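Local structure of alternansucrase (Leuconostoc mesenteroides, 6HVG) at residues G337-Y341 with F363-A369; E1364-G1368 with Y1379-G1384. The protein is a large multidomain protein of glycoside hydrolase family 70, combining a TIM-barrel-type family 70 domain with choline-binding-type and cell wall-binding-type repeats. The contacts are given in a common frame with arbitrary orientation. Numbering follows the deposited sequence.

Contact 1: G337-Y341 with F363-A369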
ATOM      1  N   GLY A 337      36.752  44.150  -7.911  1.00 83.20           N
ATOM      2  CA  GLY A 337      35.901  44.629  -8.998  1.00 80.46           C
ATOM      3  C   GLY A 337      34.471  44.123  -8.982  1.00 76.76           C
ATOM      4  O   GLY A 337      33.718  44.391  -9.909  1.00 76.54           O
ATOM      5  N   LYS A 338      34.088  43.417  -7.916  1.00 78.89           N
ATOM      6  CA  LYS A 338      32.773  42.798  -7.797  1.00 74.45           C
ATOM      7  C   LYS A 338      32.154  43.120  -6.450  1.00 68.47           C
ATOM      8  O   LYS A 338      32.871  43.306  -5.461  1.00 71.09           O
ATOM      9  CB  LYS A 338      32.884  41.290  -7.963  1.00 78.67           C
ATOM     10  CG  LYS A 338      33.095  40.824  -9.388  1.00 83.55           C
ATOM     11  CD  LYS A 338      34.021  39.624  -9.421  1.00 86.49           C
ATOM     12  CE  LYS A 338      34.113  39.014 -10.794  1.00 87.67           C
ATOM     13  NZ  LYS A 338      32.899  38.192 -11.039  1.00 89.98           N
ATOM     14  N   THR A 339      30.823  43.185  -6.433  1.00 60.98           N
ATOM     15  CA  THR A 339      30.067  43.618  -5.268  1.00 57.30           C
ATOM     16  C   THR A 339      29.255  42.462  -4.684  1.00 55.78           C
ATOM     17  O   THR A 339      28.519  41.768  -5.376  1.00 52.65           O
ATOM     18  CB  THR A 339      29.145  44.799  -5.619  1.00 57.40           C
ATOM     19  OG1 THR A 339      29.936  45.842  -6.197  1.00 58.31           O
ATOM     20  CG2 THR A 339      28.440  45.339  -4.383  1.00 56.32           C
ATOM     21  N   TYR A 340      29.432  42.263  -3.384  1.00 54.67           N
ATOM     22  CA  TYR A 340      28.791  41.201  -2.641  1.00 53.16           C
ATOM     23  C   TYR A 340      27.985  41.828  -1.518  1.00 50.41           C
ATOM     24  O   TYR A 340      28.321  42.924  -1.076  1.00 48.46           O
ATOM     25  CB  TYR A 340      29.880  40.293  -2.050  1.00 53.88           C
ATOM     26  CG  TYR A 340      30.816  39.698  -3.066  1.00 49.54           C
ATOM     27  CD1 TYR A 340      30.500  38.502  -3.701  1.00 50.11           C
ATOM     28  CD2 TYR A 340      32.017  40.309  -3.369  1.00 48.30           C
ATOM     29  CE1 TYR A 340      31.361  37.935  -4.625  1.00 52.01           C
ATOM     30  CE2 TYR A 340      32.903  39.745  -4.276  1.00 50.11           C
ATOM     31  CZ  TYR A 340      32.573  38.559  -4.900  1.00 51.63           C
ATOM     32  OH  TYR A 340      33.410  38.004  -5.820  1.00 50.94           O
ATOM     33  N   TYR A 341      26.939  41.138  -1.076  1.00 47.67           N
ATOM     34  CA  TYR A 341      26.139  41.623   0.017  1.00 48.51           C
ATOM     35  C   TYR A 341      26.268  40.698   1.210  1.00 51.24           C
ATOM     36  O   TYR A 341      25.925  39.538   1.129  1.00 50.86           O
ATOM     37  CB  TYR A 341      24.676  41.783  -0.395  1.00 46.71           C
ATOM     38  CG  TYR A 341      23.736  41.952   0.788  1.00 46.48           C
ATOM     39  CD1 TYR A 341      23.879  43.020   1.654  1.00 46.69           C
ATOM     40  CD2 TYR A 341      22.716  41.036   1.029  1.00 47.48           C
ATOM     41  CE1 TYR A 341      23.022  43.183   2.724  1.00 48.82           C
ATOM     42  CE2 TYR A 341      21.869  41.167   2.099  1.00 49.90           C
ATOM     43  CZ  TYR A 341      22.017  42.247   2.949  1.00 51.58           C
ATOM     44  OH  TYR A 341      21.147  42.373   4.015  1.00 54.54           O
ATOM     45  N   PHE A 363      22.192  39.168  -6.543  1.00 50.89           N
ATOM     46  CA  PHE A 363      23.431  38.510  -6.129  1.00 51.89           C
ATOM     47  C   PHE A 363      23.473  37.012  -6.494  1.00 53.94           C
ATOM     48  O   PHE A 363      22.625  36.220  -6.092  1.00 50.96           O
ATOM     49  CB  PHE A 363      23.669  38.755  -4.651  1.00 49.94           C
ATOM     50  CG  PHE A 363      23.809  40.195  -4.322  1.00 46.72           C
ATOM     51  CD1 PHE A 363      25.027  40.811  -4.453  1.00 48.25           C
ATOM     52  CD2 PHE A 363      22.719  40.943  -3.923  1.00 46.49           C
ATOM     53  CE1 PHE A 363      25.173  42.152  -4.179  1.00 49.23           C
ATOM     54  CE2 PHE A 363      22.847  42.282  -3.639  1.00 46.40           C
ATOM     55  CZ  PHE A 363      24.079  42.894  -3.764  1.00 48.25           C
ATOM     56  N   ASP A 364      24.476  36.682  -7.299  1.00 58.49           N
ATOM     57  CA  ASP A 364      24.679  35.388  -7.949  1.00 62.05           C
ATOM     58  C   ASP A 364      24.405  34.194  -7.049  1.00 63.07           C
ATOM     59  O   ASP A 364      24.761  34.217  -5.877  1.00 67.07           O
ATOM     60  CB  ASP A 364      26.156  35.331  -8.388  1.00 66.92           C
ATOM     61  CG  ASP A 364      26.369  34.562  -9.647  1.00 72.06           C
ATOM     62  OD1 ASP A 364      25.781  33.459  -9.809  1.00 93.13           O
ATOM     63  OD2 ASP A 364      27.143  35.067 -10.475  1.00 70.61           O
ATOM     64  N   ALA A 365      23.824  33.133  -7.607  1.00 62.51           N
ATOM     65  CA  ALA A 365      23.702  31.854  -6.898  1.00 60.43           C
ATOM     66  C   ALA A 365      25.061  31.158  -6.701  1.00 66.08           C
ATOM     67  O   ALA A 365      25.274  30.486  -5.688  1.00 64.77           O
ATOM     68  CB  ALA A 365      22.750  30.935  -7.638  1.00 57.06           C
ATOM     69  N   ASP A 366      25.974  31.332  -7.661  1.00 72.41           N
ATOM     70  CA  ASP A 366      27.305  30.686  -7.634  1.00 76.33           C
ATOM     71  C   ASP A 366      28.215  31.279  -6.569  1.00 69.54           C
ATOM     72  O   ASP A 366      28.593  30.596  -5.640  1.00 69.58           O
ATOM     73  CB  ASP A 366      28.020  30.811  -8.995  1.00 83.59           C
ATOM     74  CG  ASP A 366      27.345  30.010 -10.106  1.00 94.30           C
ATOM     75  OD1 ASP A 366      26.304  29.358  -9.843  1.00102.13           O
ATOM     76  OD2 ASP A 366      27.855  30.061 -11.252  1.00 96.15           O
ATOM     77  N   THR A 367      28.551  32.553  -6.712  1.00 66.38           N
ATOM     78  CA  THR A 367      29.538  33.200  -5.846  1.00 66.45           C
ATOM     79  C   THR A 367      29.014  34.394  -5.050  1.00 63.85           C
ATOM     80  O   THR A 367      29.757  34.984  -4.292  1.00 63.57           O
ATOM     81  CB  THR A 367      30.771  33.668  -6.657  1.00 71.30           C
ATOM     82  OG1 THR A 367      30.374  34.630  -7.636  1.00 77.43           O
ATOM     83  CG2 THR A 367      31.443  32.493  -7.360  1.00 68.11           C
ATOM     84  N   GLY A 368      27.752  34.760  -5.239  1.00 65.39           N
ATOM     85  CA  GLY A 368      27.181  35.941  -4.601  1.00 65.04           C
ATOM     86  C   GLY A 368      27.513  37.289  -5.212  1.00 62.67           C
ATOM     87  O   GLY A 368      27.175  38.326  -4.633  1.00 60.58           O
ATOM     88  N   ALA A 369      28.175  37.301  -6.367  1.00 60.86           N
ATOM     89  CA  ALA A 369      28.572  38.558  -7.007  1.00 59.82           C
ATOM     90  C   ALA A 369      27.391  39.273  -7.669  1.00 56.47           C
ATOM     91  O   ALA A 369      26.623  38.676  -8.408  1.00 52.14           O
ATOM     92  CB  ALA A 369      29.687  38.323  -8.019  1.00 58.65           C
TER
HETATM   93  O   HOH W   1      26.517  38.635  -2.129  1.00 49.19           O

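Contact 2: E1364-G1368 with Y1379-G1384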
ATOM      1  N   GLU A1364      12.713  35.149 -13.432  1.00 44.35           N
ATOM      2  CA  GLU A1364      11.963  34.853 -12.208  1.00 45.68           C
ATOM      3  C   GLU A1364      12.935  34.403 -11.115  1.00 44.93           C
ATOM      4  O   GLU A1364      13.839  33.584 -11.366  1.00 43.45           O
ATOM      5  CB  GLU A1364      10.849  33.838 -12.548  1.00 47.03           C
ATOM      6  CG  GLU A1364      10.481  32.767 -11.551  1.00 51.32           C
ATOM      7  CD  GLU A1364       9.357  31.873 -12.079  1.00 54.77           C
ATOM      8  OE1 GLU A1364       8.550  32.338 -12.912  1.00 57.45           O
ATOM      9  OE2 GLU A1364       9.256  30.698 -11.656  1.00 60.53           O
ATOM     10  N   LEU A1365      12.801  34.993  -9.924  1.00 46.24           N
ATOM     11  CA  LEU A1365      13.610  34.600  -8.759  1.00 47.72           C
ATOM     12  C   LEU A1365      13.038  33.317  -8.181  1.00 46.16           C
ATOM     13  O   LEU A1365      11.818  33.180  -8.064  1.00 40.27           O
ATOM     14  CB  LEU A1365      13.611  35.696  -7.694  1.00 48.25           C
ATOM     15  CG  LEU A1365      14.444  35.494  -6.426  1.00 49.72           C
ATOM     16  CD1 LEU A1365      15.935  35.484  -6.721  1.00 53.22           C
ATOM     17  CD2 LEU A1365      14.136  36.579  -5.416  1.00 50.88           C
ATOM     18  N   ARG A1366      13.929  32.379  -7.868  1.00 48.41           N
ATOM     19  CA  ARG A1366      13.543  31.048  -7.399  1.00 51.52           C
ATOM     20  C   ARG A1366      14.446  30.575  -6.275  1.00 53.59           C
ATOM     21  O   ARG A1366      15.676  30.626  -6.403  1.00 58.16           O
ATOM     22  CB  ARG A1366      13.677  30.048  -8.539  1.00 52.18           C
ATOM     23  CG  ARG A1366      12.786  30.302  -9.726  1.00 55.06           C
ATOM     24  CD  ARG A1366      13.053  29.280 -10.837  1.00 58.27           C
ATOM     25  NE  ARG A1366      11.764  28.695 -11.209  1.00 62.11           N
ATOM     26  CZ  ARG A1366      11.549  27.420 -11.523  1.00 68.57           C
ATOM     27  NH1 ARG A1366      12.557  26.547 -11.532  1.00 68.97           N
ATOM     28  NH2 ARG A1366      10.311  27.024 -11.834  1.00 70.82           N
ATOM     29  N   LYS A1367      13.844  30.114  -5.175  1.00 55.69           N
ATOM     30  CA  LYS A1367      14.584  29.521  -4.061  1.00 59.13           C
ATOM     31  C   LYS A1367      15.480  30.591  -3.427  1.00 53.14           C
ATOM     32  O   LYS A1367      16.659  30.372  -3.176  1.00 54.78           O
ATOM     33  CB  LYS A1367      15.385  28.288  -4.543  1.00 68.49           C
ATOM     34  CG  LYS A1367      15.613  27.233  -3.468  1.00 85.53           C
ATOM     35  CD  LYS A1367      16.543  26.100  -3.912  1.00 91.15           C
ATOM     36  CE  LYS A1367      16.734  25.084  -2.788  1.00 91.93           C
ATOM     37  NZ  LYS A1367      15.454  24.387  -2.455  1.00 94.30           N
ATOM     38  N   GLY A1368      14.897  31.745  -3.136  1.00 48.14           N
ATOM     39  CA  GLY A1368      15.685  32.858  -2.615  1.00 48.90           C
ATOM     40  C   GLY A1368      14.894  34.071  -2.168  1.00 46.54           C
ATOM     41  O   GLY A1368      13.689  34.173  -2.417  1.00 45.53           O
ATOM     42  N   TYR A1379      10.334  35.660   0.513  1.00 50.62           N
ATOM     43  CA  TYR A1379      11.015  34.489  -0.026  1.00 50.04           C
ATOM     44  C   TYR A1379      10.170  33.827  -1.109  1.00 51.43           C
ATOM     45  O   TYR A1379       8.951  33.813  -1.034  1.00 48.60           O
ATOM     46  CB  TYR A1379      11.319  33.458   1.074  1.00 49.41           C
ATOM     47  CG  TYR A1379      11.984  32.164   0.584  1.00 47.89           C
ATOM     48  CD1 TYR A1379      11.238  31.055   0.231  1.00 46.13           C
ATOM     49  CD2 TYR A1379      13.371  32.066   0.477  1.00 49.15           C
ATOM     50  CE1 TYR A1379      11.845  29.887  -0.214  1.00 45.70           C
ATOM     51  CE2 TYR A1379      13.983  30.898   0.030  1.00 46.35           C
ATOM     52  CZ  TYR A1379      13.213  29.816  -0.305  1.00 44.69           C
ATOM     53  OH  TYR A1379      13.821  28.674  -0.776  1.00 44.53           O
ATOM     54  N   PHE A1380      10.855  33.260  -2.104  1.00 51.65           N
ATOM     55  CA  PHE A1380      10.203  32.647  -3.246  1.00 50.54           C
ATOM     56  C   PHE A1380      10.726  31.224  -3.432  1.00 53.78           C
ATOM     57  O   PHE A1380      11.950  31.007  -3.432  1.00 55.34           O
ATOM     58  CB  PHE A1380      10.436  33.536  -4.487  1.00 48.26           C
ATOM     59  CG  PHE A1380       9.926  34.933  -4.299  1.00 45.75           C
ATOM     60  CD1 PHE A1380       8.632  35.255  -4.630  1.00 43.73           C
ATOM     61  CD2 PHE A1380      10.727  35.914  -3.740  1.00 47.85           C
ATOM     62  CE1 PHE A1380       8.151  36.532  -4.425  1.00 43.90           C
ATOM     63  CE2 PHE A1380      10.251  37.206  -3.532  1.00 45.30           C
ATOM     64  CZ  PHE A1380       8.959  37.508  -3.870  1.00 43.54           C
ATOM     65  N   ASP A1381       9.806  30.282  -3.637  1.00 52.78           N
ATOM     66  CA  ASP A1381      10.130  28.857  -3.593  1.00 53.71           C
ATOM     67  C   ASP A1381      10.778  28.303  -4.886  1.00 51.49           C
ATOM     68  O   ASP A1381      11.071  29.039  -5.808  1.00 47.32           O
ATOM     69  CB  ASP A1381       8.890  28.049  -3.191  1.00 54.12           C
ATOM     70  CG  ASP A1381       7.852  27.970  -4.269  1.00 60.58           C
ATOM     71  OD1 ASP A1381       8.177  28.243  -5.453  1.00 60.95           O
ATOM     72  OD2 ASP A1381       6.694  27.607  -3.941  1.00 64.62           O
ATOM     73  N   ASP A1382      11.034  27.001  -4.907  1.00 55.90           N
ATOM     74  CA  ASP A1382      11.638  26.297  -6.044  1.00 58.18           C
ATOM     75  C   ASP A1382      11.039  26.715  -7.385  1.00 56.66           C
ATOM     76  O   ASP A1382      11.760  26.784  -8.381  1.00 57.25           O
ATOM     77  CB  ASP A1382      11.462  24.773  -5.899  1.00 63.49           C
ATOM     78  CG  ASP A1382      12.158  24.201  -4.667  1.00 74.40           C
ATOM     79  OD1 ASP A1382      12.200  24.877  -3.612  1.00 83.52           O
ATOM     80  OD2 ASP A1382      12.639  23.044  -4.738  1.00 82.94           O
ATOM     81  N   GLN A1383       9.734  26.981  -7.412  1.00 55.58           N
ATOM     82  CA  GLN A1383       9.033  27.314  -8.661  1.00 55.84           C
ATOM     83  C   GLN A1383       8.673  28.784  -8.819  1.00 50.70           C
ATOM     84  O   GLN A1383       7.884  29.126  -9.678  1.00 51.67           O
ATOM     85  CB  GLN A1383       7.760  26.509  -8.754  1.00 58.45           C
ATOM     86  CG  GLN A1383       7.939  25.001  -8.769  1.00 63.55           C
ATOM     87  CD  GLN A1383       6.615  24.322  -9.074  1.00 66.10           C
ATOM     88  OE1 GLN A1383       5.633  24.522  -8.357  1.00 70.61           O
ATOM     89  NE2 GLN A1383       6.568  23.554 -10.155  1.00 66.79           N
ATOM     90  N   GLY A1384       9.254  29.639  -7.979  1.00 49.69           N
ATOM     91  CA  GLY A1384       9.076  31.081  -8.060  1.00 49.43           C
ATOM     92  C   GLY A1384       7.972  31.690  -7.227  1.00 49.00           C
ATOM     93  O   GLY A1384       7.904  32.916  -7.142  1.00 47.31           O
TER
HETATM   94  O   HOH W   2       9.568  34.626  -8.669  1.00 50.45           O

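Contact 1: G337-Y341 with F363-A369
F363, Y340 and A369 bury the most surface here. F363 ends strand 360-363, and its ring reaches the backbone of T339 and Y340 and the CB of Y341. Y341 CB lies over one face of this ring, 3.7 Å from the ring centroid and 16° off its normal, a CH-pi contact. T339 O sits at the ring edge, 3.6 Å from F363 CE1. The Y341 ring itself leads away and meets Y352.

The loop after F363 packs against the Y340 ring. Y340 CE1 is 3.8 Å from A369 CB, an apolar contact. T367 O lies near the plane of the same ring, 3.4 Å from Y340 CE1. F311 meets the Y340 ring edge-to-face.

Both segments fall within one choline-binding-type repeat. Such repeats are short beta hairpins joined by loops, and here 338-342 pairs antiparallel with 333-335. Residues 364-369 form the loop between strands 360-363 and 370-371. D364 OD1 accepts from D366 N at 3.0 Å, an Asx turn, and D364 N donates to A369 O at 3.1 Å.

No direct hydrogen bond joins the segments. Water 1 bridges them instead: it accepts from Y341 N at 2.7 Å and lies 2.6 Å from G368 O, which can only accept from it. Just past the loop, T339 makes a backbone hydrogen bond with G370.

Contact 2: E1364-G1368 with Y1379-G1384
The two backbones run antiparallel and meet at one hydrogen-bonded pair, G1368 with F1380. G1368 N donates to F1380 O at 3.1 Å, and F1380 N donates to G1368 O at 3.0 Å. K1367 also faces F1380. K1367 N donates to D1381 O at 3.0 Å and weakly to F1380 O at 2.7 Å. Beyond the strand, D1381 to G1384 form a type I turn, closed by G1384 N to D1381 O at 2.9 Å. D1381 OD1 accepts from Q1383 N at 2.8 Å, an Asx turn. G1384 lies against the first segment, its CA 3.5 Å from L1365 O in a CA-H...O contact. A side chain there would clash with E1364. Water 2 lies between the segments, 2.7 Å from L1365 O and 2.8 Å from G1384 O, both acceptors.

Among the side chains, L1365 CD2 touches F1380 CD2 at 3.9 Å, and the F1380 ring also meets Y1357. K1367 CG lies 3.5 Å from Y1379 OH. K1367 NZ and D1382 OD1 form a salt bridge at 3.5 Å; the hydrogen bond within it is weak. R1366 NE makes a salt bridge to E1364 OE2 at 3.2 Å. One face of the R1366 guanidinium covers Q1383 CA and D1382 O, and R1366 also forms a cation-pi contact with W1323.

K1367, with its positive phi, and G1368 opposite F1380 make a G1 beta bulge, at the open end of the hairpin 1368-1371/1377-1380 of a putative cell wall-binding repeat.

How the contacts relate
Both contacts are partly buried and involve repeats of the choline-binding clan, with centres 18 Å apart and nearest atoms about 7 Å apart. In each, the second segment carries a Phe at the end of a strand, then an Asp that makes an Asx turn. The partners differ. Contact 1 sets a loop against a strand of a preceding hairpin, so it relies on aromatic packing and one water. Contact 2 joins the two ends of a single hairpin, so direct backbone hydrogen bonds dominate, with charged side chains at its rim. N351 ND2 hydrogen-bonds R1366 O of contact 2, and the ring of its neighbour Y352 meets Y341 of contact 1.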